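Local coordinates for protein phosphoinositol-specific phospholipase C (Pseudomonas sp., PDB 5FYR) that probably cleaves phosphoinositides between glycerol and phosphate, and binds inositol beside a calcium ion in the active site of a TIM-barrel fold, at residues A21-H26 with D42-L47; E48-D53 with V68-G73; I114-D119 with G182-V187. All coordinates share one frame; numbering follows the deposited sequence.

Contact 1. Residues A21-H26 with D42-L47. With INS (1,2,3,4,5,6-hexahydroxy-cyclohexane), chain E.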
loop_
_atom_site.group_PDB
_atom_site.type_symbol
_atom_site.label_atom_id
_atom_site.label_comp_id
_atom_site.label_asym_id
_atom_site.label_seq_id
_atom_site.Cartn_x
_atom_site.Cartn_y
_atom_site.Cartn_z
ATOM N N ALA A 21 -8.886 1.688 -11.271
ATOM C CA ALA A 21 -8.174 0.395 -11.350
ATOM C C ALA A 21 -6.734 0.609 -11.803
ATOM O O ALA A 21 -6.471 1.417 -12.671
ATOM C CB ALA A 21 -8.846 -0.567 -12.303
ATOM N N GLN A 22 -5.798 -0.120 -11.198
ATOM C CA GLN A 22 -4.375 0.025 -11.514
ATOM C C GLN A 22 -3.715 -1.347 -11.594
ATOM O O GLN A 22 -4.031 -2.306 -10.811
ATOM C CB GLN A 22 -3.634 0.737 -10.382
ATOM C CG GLN A 22 -4.201 2.042 -9.959
ATOM C CD GLN A 22 -3.309 2.739 -8.981
ATOM O OE1 GLN A 22 -2.059 2.766 -9.167
ATOM N NE2 GLN A 22 -3.908 3.377 -7.976
ATOM N N VAL A 23 -2.722 -1.409 -12.468
ATOM C CA VAL A 23 -1.684 -2.426 -12.398
ATOM C C VAL A 23 -0.704 -1.997 -11.311
ATOM O O VAL A 23 -0.227 -0.875 -11.266
ATOM C CB VAL A 23 -0.905 -2.549 -13.699
ATOM C CG1 VAL A 23 0.172 -3.630 -13.663
ATOM C CG2 VAL A 23 -1.825 -2.877 -14.862
ATOM N N ALA A 24 -0.402 -2.937 -10.442
ATOM C CA ALA A 24 0.540 -2.749 -9.341
ATOM C C ALA A 24 1.671 -3.761 -9.513
ATOM O O ALA A 24 1.525 -4.763 -10.182
ATOM C CB ALA A 24 -0.174 -2.983 -8.011
ATOM N N CYS A 25 2.814 -3.473 -8.885
ATOM C CA CYS A 25 3.861 -4.461 -8.851
ATOM C C CYS A 25 3.655 -5.500 -7.751
ATOM O O CYS A 25 2.924 -5.254 -6.746
ATOM C CB CYS A 25 5.226 -3.812 -8.688
ATOM S SG CYS A 25 5.777 -3.655 -7.007
ATOM N N HIS A 26 4.288 -6.652 -7.918
ATOM C CA HIS A 26 4.404 -7.603 -6.842
ATOM C C HIS A 26 5.915 -7.811 -6.571
ATOM O O HIS A 26 6.666 -8.318 -7.422
ATOM C CB HIS A 26 3.754 -8.919 -7.245
ATOM C CG HIS A 26 3.752 -9.966 -6.168
ATOM N ND1 HIS A 26 3.138 -11.183 -6.345
ATOM C CD2 HIS A 26 4.200 -9.966 -4.881
ATOM C CE1 HIS A 26 3.295 -11.926 -5.260
ATOM N NE2 HIS A 26 3.928 -11.207 -4.358
ATOM N N ASP A 42 8.403 4.133 -13.985
ATOM C CA ASP A 42 8.221 4.374 -15.425
ATOM C C ASP A 42 6.963 3.695 -15.956
ATOM O O ASP A 42 6.485 4.024 -17.062
ATOM C CB ASP A 42 9.435 3.913 -16.267
ATOM C CG ASP A 42 10.737 4.636 -15.923
ATOM O OD1 ASP A 42 10.770 5.758 -15.346
ATOM O OD2 ASP A 42 11.762 4.074 -16.288
ATOM N N SER A 43 6.437 2.733 -15.186
ATOM C CA SER A 43 5.350 1.873 -15.663
ATOM C C SER A 43 4.089 1.876 -14.829
ATOM O O SER A 43 2.997 1.677 -15.403
ATOM C CB SER A 43 5.828 0.411 -15.772
ATOM O OG SER A 43 6.914 0.248 -16.619
ATOM N N VAL A 44 4.206 2.067 -13.506
ATOM C CA VAL A 44 3.073 1.934 -12.570
ATOM C C VAL A 44 3.190 2.968 -11.461
ATOM O O VAL A 44 4.209 3.624 -11.342
ATOM C CB VAL A 44 2.963 0.527 -11.959
ATOM C CG1 VAL A 44 2.627 -0.524 -13.050
ATOM C CG2 VAL A 44 4.212 0.182 -11.183
ATOM N N ARG A 45 2.126 3.130 -10.685
ATOM C CA ARG A 45 2.079 4.053 -9.539
ATOM C C ARG A 45 1.818 3.330 -8.220
ATOM O O ARG A 45 1.608 4.000 -7.219
ATOM C CB ARG A 45 1.029 5.159 -9.762
ATOM C CG ARG A 45 1.368 6.117 -10.889
ATOM C CD ARG A 45 2.399 7.185 -10.523
ATOM N NE ARG A 45 2.889 7.956 -11.685
ATOM C CZ ARG A 45 3.889 7.549 -12.447
ATOM N NH1 ARG A 45 4.527 6.389 -12.215
ATOM N NH2 ARG A 45 4.277 8.282 -13.465
ATOM N N THR A 46 1.871 1.995 -8.197
ATOM C CA THR A 46 1.684 1.210 -6.963
ATOM C C THR A 46 2.791 0.198 -6.885
ATOM O O THR A 46 2.964 -0.632 -7.798
ATOM C CB THR A 46 0.299 0.542 -6.931
ATOM O OG1 THR A 46 -0.719 1.560 -6.947
ATOM C CG2 THR A 46 0.141 -0.306 -5.693
ATOM N N LEU A 47 3.566 0.272 -5.790
ATOM C CA LEU A 47 4.800 -0.484 -5.577
ATOM C C LEU A 47 4.666 -1.323 -4.284
ATOM O O LEU A 47 3.639 -1.288 -3.618
ATOM C CB LEU A 47 6.030 0.475 -5.508
ATOM C CG LEU A 47 6.438 1.215 -6.842
ATOM C CD1 LEU A 47 5.542 2.321 -7.281
ATOM C CD2 LEU A 47 7.796 1.801 -6.618
HETATM C C1 INS E . 2.433 -11.997 0.006
HETATM C C2 INS E . 2.608 -11.074 -1.202
HETATM C C3 INS E . 1.743 -9.871 -1.205
HETATM C C4 INS E . 1.510 -9.252 0.116
HETATM C C5 INS E . 1.388 -10.128 1.294
HETATM C C6 INS E . 2.254 -11.310 1.323
HETATM O O1 INS E . 3.608 -12.803 0.026
HETATM O O2 INS E . 3.980 -10.640 -1.140
HETATM O O3 INS E . 2.099 -8.951 -2.235
HETATM O O4 INS E . 0.601 -8.187 0.034
HETATM O O5 INS E . 1.179 -9.488 2.550
HETATM O O6 INS E . 2.097 -12.156 2.408
HETATM O O HOH W 1 -1.556 4.679 -6.603
HETATM O O HOH W 2 -0.343 1.886 -11.124
HETATM O O HOH W 3 1.710 -3.627 -4.989
#
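Gln22 reaches Thr46 with its amide oxygen: Thr46 OG1 donates to Gln22 OE1 over 2.9 Å, arriving from above the amide, 54° out of its plane. CG of Gln22 stands anti to the carbonyl carbon (chi1 -53°), and the extended chain beyond it carries the amide to the hydroxyl, the two side chains crossing at about a right angle. Water 2 also donates to Gln22 OE1, and it bridges Val23 O and Arg45 N, between which the two backbones make no direct bond. A leucine here would probably deprive the Thr46 hydroxyl of its acceptor and water 2 of one of its three partners. At Val23 the apolar contact is CG1 to Val44 CG1, 4.0 Å apart; the same Val44 methyl also lies against the Val23 carbonyl. Ala24 CB then rests 3.6 Å from the methyl CG2 of Thr46, on the other branch of that residue. Cys25 N makes the direct backbone bond, to Thr46 O at 3.0 Å and nearly straight (170°), while Cys25 SG, in a disulfide with Cys28, lies 3.6 Å from Leu47 CA. His26 turns from 42-47 toward the ligand; its NE2 comes within 3.3 Å of inositol O2, which sits near the plane at the ring edge, and Tyr283 stacks on the ring. The successive nearest CA pairs Ala24-Thr46 and Cys25-Leu47, running in the same sequence direction, are those of splayed neighbouring parallel strands whose C-terminal ends open on the ligand, as in the TIM barrel of phosphoinositide-specific phospholipases C.

Contact 2. Residues E48-D53 with V68-G73. With CA (calcium ion), chain F; INS (1,2,3,4,5,6-hexahydroxy-cyclohexane), chain E.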
loop_
_atom_site.group_PDB
_atom_site.type_symbol
_atom_site.label_atom_id
_atom_site.label_comp_id
_atom_site.label_asym_id
_atom_site.label_seq_id
_atom_site.Cartn_x
_atom_site.Cartn_y
_atom_site.Cartn_z
ATOM N N GLU A 48 5.701 -2.098 -4.005
ATOM C CA GLU A 48 5.763 -2.959 -2.849
ATOM C C GLU A 48 7.188 -3.079 -2.294
ATOM O O GLU A 48 8.126 -3.210 -3.051
ATOM C CB GLU A 48 5.203 -4.349 -3.217
ATOM C CG GLU A 48 5.151 -5.331 -2.038
ATOM C CD GLU A 48 4.469 -6.665 -2.369
ATOM O OE1 GLU A 48 4.193 -6.940 -3.573
ATOM O OE2 GLU A 48 4.260 -7.473 -1.416
ATOM N N LEU A 49 7.291 -3.103 -0.962
ATOM C CA LEU A 49 8.518 -3.329 -0.227
ATOM C C LEU A 49 8.230 -4.352 0.850
ATOM O O LEU A 49 7.314 -4.161 1.655
ATOM C CB LEU A 49 9.004 -2.025 0.409
ATOM C CG LEU A 49 9.528 -1.010 -0.557
ATOM C CD1 LEU A 49 9.582 0.381 0.037
ATOM C CD2 LEU A 49 10.890 -1.396 -1.154
ATOM N N ASP A 50 9.063 -5.389 0.928
ATOM C CA ASP A 50 9.024 -6.343 2.042
ATOM C C ASP A 50 10.087 -5.941 3.055
ATOM O O ASP A 50 11.254 -5.887 2.704
ATOM C CB ASP A 50 9.298 -7.768 1.521
ATOM C CG ASP A 50 8.187 -8.297 0.611
ATOM O OD1 ASP A 50 7.201 -7.587 0.351
ATOM O OD2 ASP A 50 8.269 -9.395 0.075
ATOM N N PHE A 51 9.683 -5.756 4.310
ATOM C CA PHE A 51 10.604 -5.213 5.288
ATOM C C PHE A 51 10.742 -6.113 6.515
ATOM O O PHE A 51 9.754 -6.577 7.054
ATOM C CB PHE A 51 10.354 -3.717 5.591
ATOM C CG PHE A 51 9.142 -3.392 6.389
ATOM C CD1 PHE A 51 7.883 -3.315 5.794
ATOM C CD2 PHE A 51 9.262 -3.081 7.728
ATOM C CE1 PHE A 51 6.787 -2.999 6.544
ATOM C CE2 PHE A 51 8.168 -2.726 8.470
ATOM C CZ PHE A 51 6.905 -2.712 7.880
ATOM N N TRP A 52 11.978 -6.194 6.988
ATOM C CA TRP A 52 12.376 -7.050 8.089
ATOM C C TRP A 52 13.059 -6.270 9.191
ATOM O O TRP A 52 13.788 -5.303 8.931
ATOM C CB TRP A 52 13.369 -8.080 7.541
ATOM C CG TRP A 52 12.828 -9.016 6.493
ATOM C CD1 TRP A 52 12.660 -8.746 5.153
ATOM C CD2 TRP A 52 12.402 -10.371 6.683
ATOM N NE1 TRP A 52 12.149 -9.843 4.530
ATOM C CE2 TRP A 52 11.947 -10.835 5.451
ATOM C CE3 TRP A 52 12.295 -11.205 7.801
ATOM C CZ2 TRP A 52 11.428 -12.140 5.281
ATOM C CZ3 TRP A 52 11.770 -12.471 7.646
ATOM C CH2 TRP A 52 11.351 -12.935 6.401
ATOM N N ASP A 53 12.809 -6.674 10.426
ATOM C CA ASP A 53 13.477 -6.070 11.577
ATOM C C ASP A 53 14.934 -6.475 11.687
ATOM O O ASP A 53 15.763 -5.670 12.075
ATOM C CB ASP A 53 12.765 -6.442 12.871
ATOM C CG ASP A 53 11.501 -5.686 13.075
ATOM O OD1 ASP A 53 10.653 -5.648 12.166
ATOM O OD2 ASP A 53 11.355 -5.112 14.190
ATOM N N VAL A 68 15.277 -4.492 3.723
ATOM C CA VAL A 68 14.392 -4.843 2.619
ATOM C C VAL A 68 15.003 -6.023 1.839
ATOM O O VAL A 68 16.090 -5.925 1.274
ATOM C CB VAL A 68 14.098 -3.660 1.713
ATOM C CG1 VAL A 68 13.314 -4.128 0.487
ATOM C CG2 VAL A 68 13.298 -2.638 2.469
ATOM N N ARG A 69 14.278 -7.130 1.847
ATOM C CA ARG A 69 14.674 -8.351 1.141
ATOM C C ARG A 69 13.480 -9.279 1.087
ATOM O O ARG A 69 12.514 -9.065 1.820
ATOM C CB ARG A 69 15.820 -9.098 1.832
ATOM C CG ARG A 69 15.508 -9.595 3.236
ATOM C CD ARG A 69 16.633 -10.413 3.835
ATOM N NE ARG A 69 16.262 -10.961 5.152
ATOM C CZ ARG A 69 16.350 -10.300 6.304
ATOM N NH1 ARG A 69 16.818 -9.048 6.358
ATOM N NH2 ARG A 69 15.886 -10.850 7.396
ATOM N N HIS A 70 13.595 -10.358 0.328
ATOM C CA HIS A 70 12.530 -11.332 0.221
ATOM C C HIS A 70 12.562 -12.465 1.268
ATOM O O HIS A 70 11.589 -12.699 1.948
ATOM C CB HIS A 70 12.592 -11.914 -1.196
ATOM C CG HIS A 70 11.443 -12.793 -1.506
ATOM N ND1 HIS A 70 11.584 -14.038 -2.077
ATOM C CD2 HIS A 70 10.131 -12.636 -1.259
ATOM C CE1 HIS A 70 10.397 -14.592 -2.210
ATOM N NE2 HIS A 70 9.496 -13.752 -1.742
ATOM N N ASN A 71 13.679 -13.130 1.407
ATOM C CA ASN A 71 13.730 -14.336 2.288
ATOM C C ASN A 71 14.187 -14.006 3.710
ATOM O O ASN A 71 14.802 -12.981 3.899
ATOM C CB ASN A 71 14.645 -15.373 1.666
ATOM C CG ASN A 71 14.234 -15.758 0.247
ATOM O OD1 ASN A 71 15.077 -15.792 -0.652
ATOM N ND2 ASN A 71 12.948 -16.052 0.039
ATOM N N PRO A 72 13.885 -14.867 4.708
ATOM C CA PRO A 72 14.356 -14.616 6.081
ATOM C C PRO A 72 15.850 -14.465 6.250
ATOM O O PRO A 72 16.278 -13.638 7.085
ATOM C CB PRO A 72 13.853 -15.814 6.884
ATOM C CG PRO A 72 13.102 -16.701 5.945
ATOM C CD PRO A 72 13.037 -16.070 4.591
ATOM N N GLY A 73 16.622 -15.239 5.492
ATOM C CA GLY A 73 18.080 -15.172 5.508
ATOM C C GLY A 73 18.657 -16.336 6.309
ATOM O O GLY A 73 19.793 -16.290 6.815
HETATM CA CA CA F . 5.698 -9.065 -0.553
HETATM C C1 INS E . 2.433 -11.997 0.006
HETATM C C2 INS E . 2.608 -11.074 -1.202
HETATM C C3 INS E . 1.743 -9.871 -1.205
HETATM C C4 INS E . 1.510 -9.252 0.116
HETATM C C5 INS E . 1.388 -10.128 1.294
HETATM C C6 INS E . 2.254 -11.310 1.323
HETATM O O1 INS E . 3.608 -12.803 0.026
HETATM O O2 INS E . 3.980 -10.640 -1.140
HETATM O O3 INS E . 2.099 -8.951 -2.235
HETATM O O4 INS E . 0.601 -8.187 0.034
HETATM O O5 INS E . 1.179 -9.488 2.550
HETATM O O6 INS E . 2.097 -12.156 2.408
HETATM O O HOH W 4 6.259 -11.454 -0.188
#
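Trp52 lies across Arg69, and its indole can be traced outward atom by atom. CB starts beside the guanidinium, with Trp52 CB 3.7 Å from Arg69 NH2. CG, anti to the carbonyl carbon (chi1 -63°), which turns the indole toward 68-73, sits beneath the middle of that group, whose plane is tilted by only 21° from the ring: a stacked cation-pi pair. Trp52 CD1 touches the aliphatic part of the arginine, 3.5 Å from Arg69 CG. Trp52 NE1 donates to Arg69 O at 2.8 Å; the acceptor lies close to the indole plane, although the donor stands 51° out of the carbonyl plane. The guanidinium is kept flat on the ring by its own loop, NE bonding to Asn71 O and NH2 to Pro72 O, while NH1 reaches Gln54 O. This loop follows the short edge strand 67-68, which joins strand 46-52 through the antiparallel non-hydrogen-bonded pair Phe51-Val68, at the rim of the barrel sheet next to the calcium site. Farther along the indole, Trp52 CZ2 lies 3.4 Å from His70 O, at the ring edge. Trp52 CH2 meets Pro72 CA at 3.5 Å in a CH-pi contact on the same face as Arg69. Two residues earlier on the strand, Asp50 binds calcium through OD1 at 2.3 Å and OD2 at 2.7 Å, OD2 also hydrogen-bonding Tyr29 OH; Glu48 OE2, Asn27, Asp119, inositol O2 and water 4 complete the shell. Glu48 OE2 also accepts a hydrogen bond from inositol O3.

Contact 3. Residues I114-D119 with G182-V187. With CA (calcium ion), chain F; INS (1,2,3,4,5,6-hexahydroxy-cyclohexane), chain E.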
loop_
_atom_site.group_PDB
_atom_site.type_symbol
_atom_site.label_atom_id
_atom_site.label_comp_id
_atom_site.label_asym_id
_atom_site.label_seq_id
_atom_site.Cartn_x
_atom_site.Cartn_y
_atom_site.Cartn_z
ATOM N N ILE A 114 1.006 7.998 -5.605
ATOM C CA ILE A 114 1.776 6.763 -5.463
ATOM C C ILE A 114 1.292 5.992 -4.257
ATOM O O ILE A 114 1.149 6.557 -3.177
ATOM C CB ILE A 114 3.272 7.053 -5.325
ATOM C CG1 ILE A 114 3.842 7.654 -6.621
ATOM C CG2 ILE A 114 4.058 5.811 -4.939
ATOM C CD1 ILE A 114 5.185 8.344 -6.408
ATOM N N THR A 115 1.015 4.713 -4.432
ATOM C CA THR A 115 0.643 3.829 -3.319
ATOM C C THR A 115 1.800 2.853 -3.082
ATOM O O THR A 115 2.228 2.184 -4.024
ATOM C CB THR A 115 -0.677 3.068 -3.635
ATOM O OG1 THR A 115 -1.698 4.047 -3.828
ATOM C CG2 THR A 115 -1.024 2.174 -2.511
ATOM N N LEU A 116 2.294 2.780 -1.834
ATOM C CA LEU A 116 3.371 1.842 -1.458
ATOM C C LEU A 116 2.836 0.829 -0.471
ATOM O O LEU A 116 2.392 1.175 0.641
ATOM C CB LEU A 116 4.601 2.511 -0.808
ATOM C CG LEU A 116 5.200 3.682 -1.561
ATOM C CD1 LEU A 116 6.302 4.259 -0.682
ATOM C CD2 LEU A 116 5.715 3.266 -2.933
ATOM N N ILE A 117 2.900 -0.417 -0.896
ATOM C CA ILE A 117 2.513 -1.539 -0.065
ATOM C C ILE A 117 3.760 -1.927 0.737
ATOM O O ILE A 117 4.774 -2.358 0.172
ATOM C CB ILE A 117 2.059 -2.731 -0.923
ATOM C CG1 ILE A 117 0.883 -2.320 -1.913
ATOM C CG2 ILE A 117 1.836 -3.954 -0.040
ATOM C CD1 ILE A 117 -0.294 -1.666 -1.338
ATOM N N LEU A 118 3.663 -1.786 2.062
ATOM C CA LEU A 118 4.761 -2.077 2.982
ATOM C C LEU A 118 4.391 -3.419 3.657
ATOM O O LEU A 118 3.528 -3.470 4.592
ATOM C CB LEU A 118 4.893 -0.929 3.997
ATOM C CG LEU A 118 5.110 0.452 3.351
ATOM C CD1 LEU A 118 5.197 1.512 4.407
ATOM C CD2 LEU A 118 6.360 0.482 2.517
ATOM N N ASP A 119 5.021 -4.483 3.162
ATOM C CA ASP A 119 4.683 -5.833 3.523
ATOM C C ASP A 119 5.621 -6.265 4.664
ATOM O O ASP A 119 6.801 -6.551 4.431
ATOM C CB ASP A 119 4.782 -6.695 2.280
ATOM C CG ASP A 119 4.398 -8.132 2.509
ATOM O OD1 ASP A 119 3.641 -8.395 3.454
ATOM O OD2 ASP A 119 4.816 -9.016 1.702
ATOM N N GLY A 182 0.565 14.443 -6.484
ATOM C CA GLY A 182 1.752 14.614 -5.694
ATOM C C GLY A 182 1.775 13.881 -4.356
ATOM O O GLY A 182 2.720 14.042 -3.597
ATOM N N LYS A 183 0.749 13.091 -4.082
ATOM C CA LYS A 183 0.633 12.435 -2.782
ATOM C C LYS A 183 1.184 11.020 -2.816
ATOM O O LYS A 183 1.265 10.384 -3.851
ATOM C CB LYS A 183 -0.818 12.418 -2.292
ATOM C CG LYS A 183 -1.473 13.799 -2.212
ATOM C CD LYS A 183 -0.855 14.858 -1.318
ATOM C CE LYS A 183 -0.928 14.455 0.121
ATOM N NZ LYS A 183 -0.128 15.437 0.905
ATOM N N VAL A 184 1.492 10.527 -1.633
ATOM C CA VAL A 184 1.928 9.179 -1.366
ATOM C C VAL A 184 1.019 8.560 -0.329
ATOM O O VAL A 184 0.748 9.186 0.713
ATOM C CB VAL A 184 3.398 9.171 -0.872
ATOM C CG1 VAL A 184 3.851 7.790 -0.464
ATOM C CG2 VAL A 184 4.296 9.676 -1.973
ATOM N N LEU A 185 0.535 7.359 -0.608
ATOM C CA LEU A 185 -0.288 6.594 0.335
ATOM C C LEU A 185 0.504 5.367 0.709
ATOM O O LEU A 185 0.949 4.624 -0.145
ATOM C CB LEU A 185 -1.593 6.152 -0.320
ATOM C CG LEU A 185 -2.676 7.187 -0.546
ATOM C CD1 LEU A 185 -2.283 8.148 -1.643
ATOM C CD2 LEU A 185 -3.970 6.497 -0.941
ATOM N N LEU A 186 0.624 5.151 2.015
ATOM C CA LEU A 186 1.336 4.020 2.571
ATOM C C LEU A 186 0.351 2.993 3.111
ATOM O O LEU A 186 -0.616 3.347 3.752
ATOM C CB LEU A 186 2.248 4.468 3.684
ATOM C CG LEU A 186 3.268 5.536 3.291
ATOM C CD1 LEU A 186 4.103 5.904 4.498
ATOM C CD2 LEU A 186 4.133 5.128 2.126
ATOM N N VAL A 187 0.607 1.735 2.821
ATOM C CA VAL A 187 -0.294 0.638 3.191
ATOM C C VAL A 187 0.487 -0.444 3.923
ATOM O O VAL A 187 1.577 -0.831 3.484
ATOM C CB VAL A 187 -0.927 0.036 1.943
ATOM C CG1 VAL A 187 -1.949 -1.047 2.312
ATOM C CG2 VAL A 187 -1.546 1.138 1.103
HETATM CA CA CA F . 5.698 -9.065 -0.553
HETATM C C1 INS E . 2.433 -11.997 0.006
HETATM C C2 INS E . 2.608 -11.074 -1.202
HETATM C C3 INS E . 1.743 -9.871 -1.205
HETATM C C4 INS E . 1.510 -9.252 0.116
HETATM C C5 INS E . 1.388 -10.128 1.294
HETATM C C6 INS E . 2.254 -11.310 1.323
HETATM O O1 INS E . 3.608 -12.803 0.026
HETATM O O2 INS E . 3.980 -10.640 -1.140
HETATM O O3 INS E . 2.099 -8.951 -2.235
HETATM O O4 INS E . 0.601 -8.187 0.034
HETATM O O5 INS E . 1.179 -9.488 2.550
HETATM O O6 INS E . 2.097 -12.156 2.408
HETATM O O HOH W 4 6.259 -11.454 -0.188
#
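Ile117 and Val187 lie side by side and point the same way, as side chains do on adjacent parallel strands of a TIM barrel; the axes here are 4.7 Å apart and at 18°. Ile117 bends at its end, so that CD1 swings to 3.7 Å from Val187 CB. On this same face Thr115 crosses Val187 obliquely, its methyl CG2 3.8 Å from Val187 CG2; CG2 is anti to the backbone N (chi1 -60° for OG1), which leaves OG1 beside Leu185 CB. Thr115 and Leu185 also touch Phe17. On the opposite face Ile114, Leu116, Val184 and Leu186 turn toward the surrounding helices, Val184 and Leu186 meeting helix 133-144 and Ile114 helix 94-107. Leu118 CD1 comes within 4.2 Å of Leu186 CB there. Five backbone hydrogen bonds alternate in direction between the strands, the last from Leu118 N to Val187 O at 2.7 Å. Beyond it the strand 114-119 carries Asp119 away from 182-187 to the bound groups. Its carboxylate is divided between them: Asp119 OD2 binds calcium at 2.4 Å, and Asp119 OD1 accepts a hydrogen bond from inositol O5 at 2.8 Å.

In the fold
All three contacts are mostly buried, but contact 3 lies deepest, its centre about 5 Å from the centre of the chain; the centre of contact 1 is about 11 Å from it and that of contact 2 about 15 Å, and the loop residues His70 to Pro72 of contact 2 are exposed. Contacts 1 and 2 use successive parts of strand 46-52, which pairs with strand 114-120 of contact 3: Leu47 N lies 2.9 Å from Thr115 O, and Leu49 O 2.8 Å from Asp119 N. Chemistry follows place: regular backbone bonds and aliphatic packing in contact 3, water bridging where strands splay in contact 1, a cation-pi stack at the rim in contact 2. Each has a residue touching inositol; contacts 2 and 3 also supply calcium ligands.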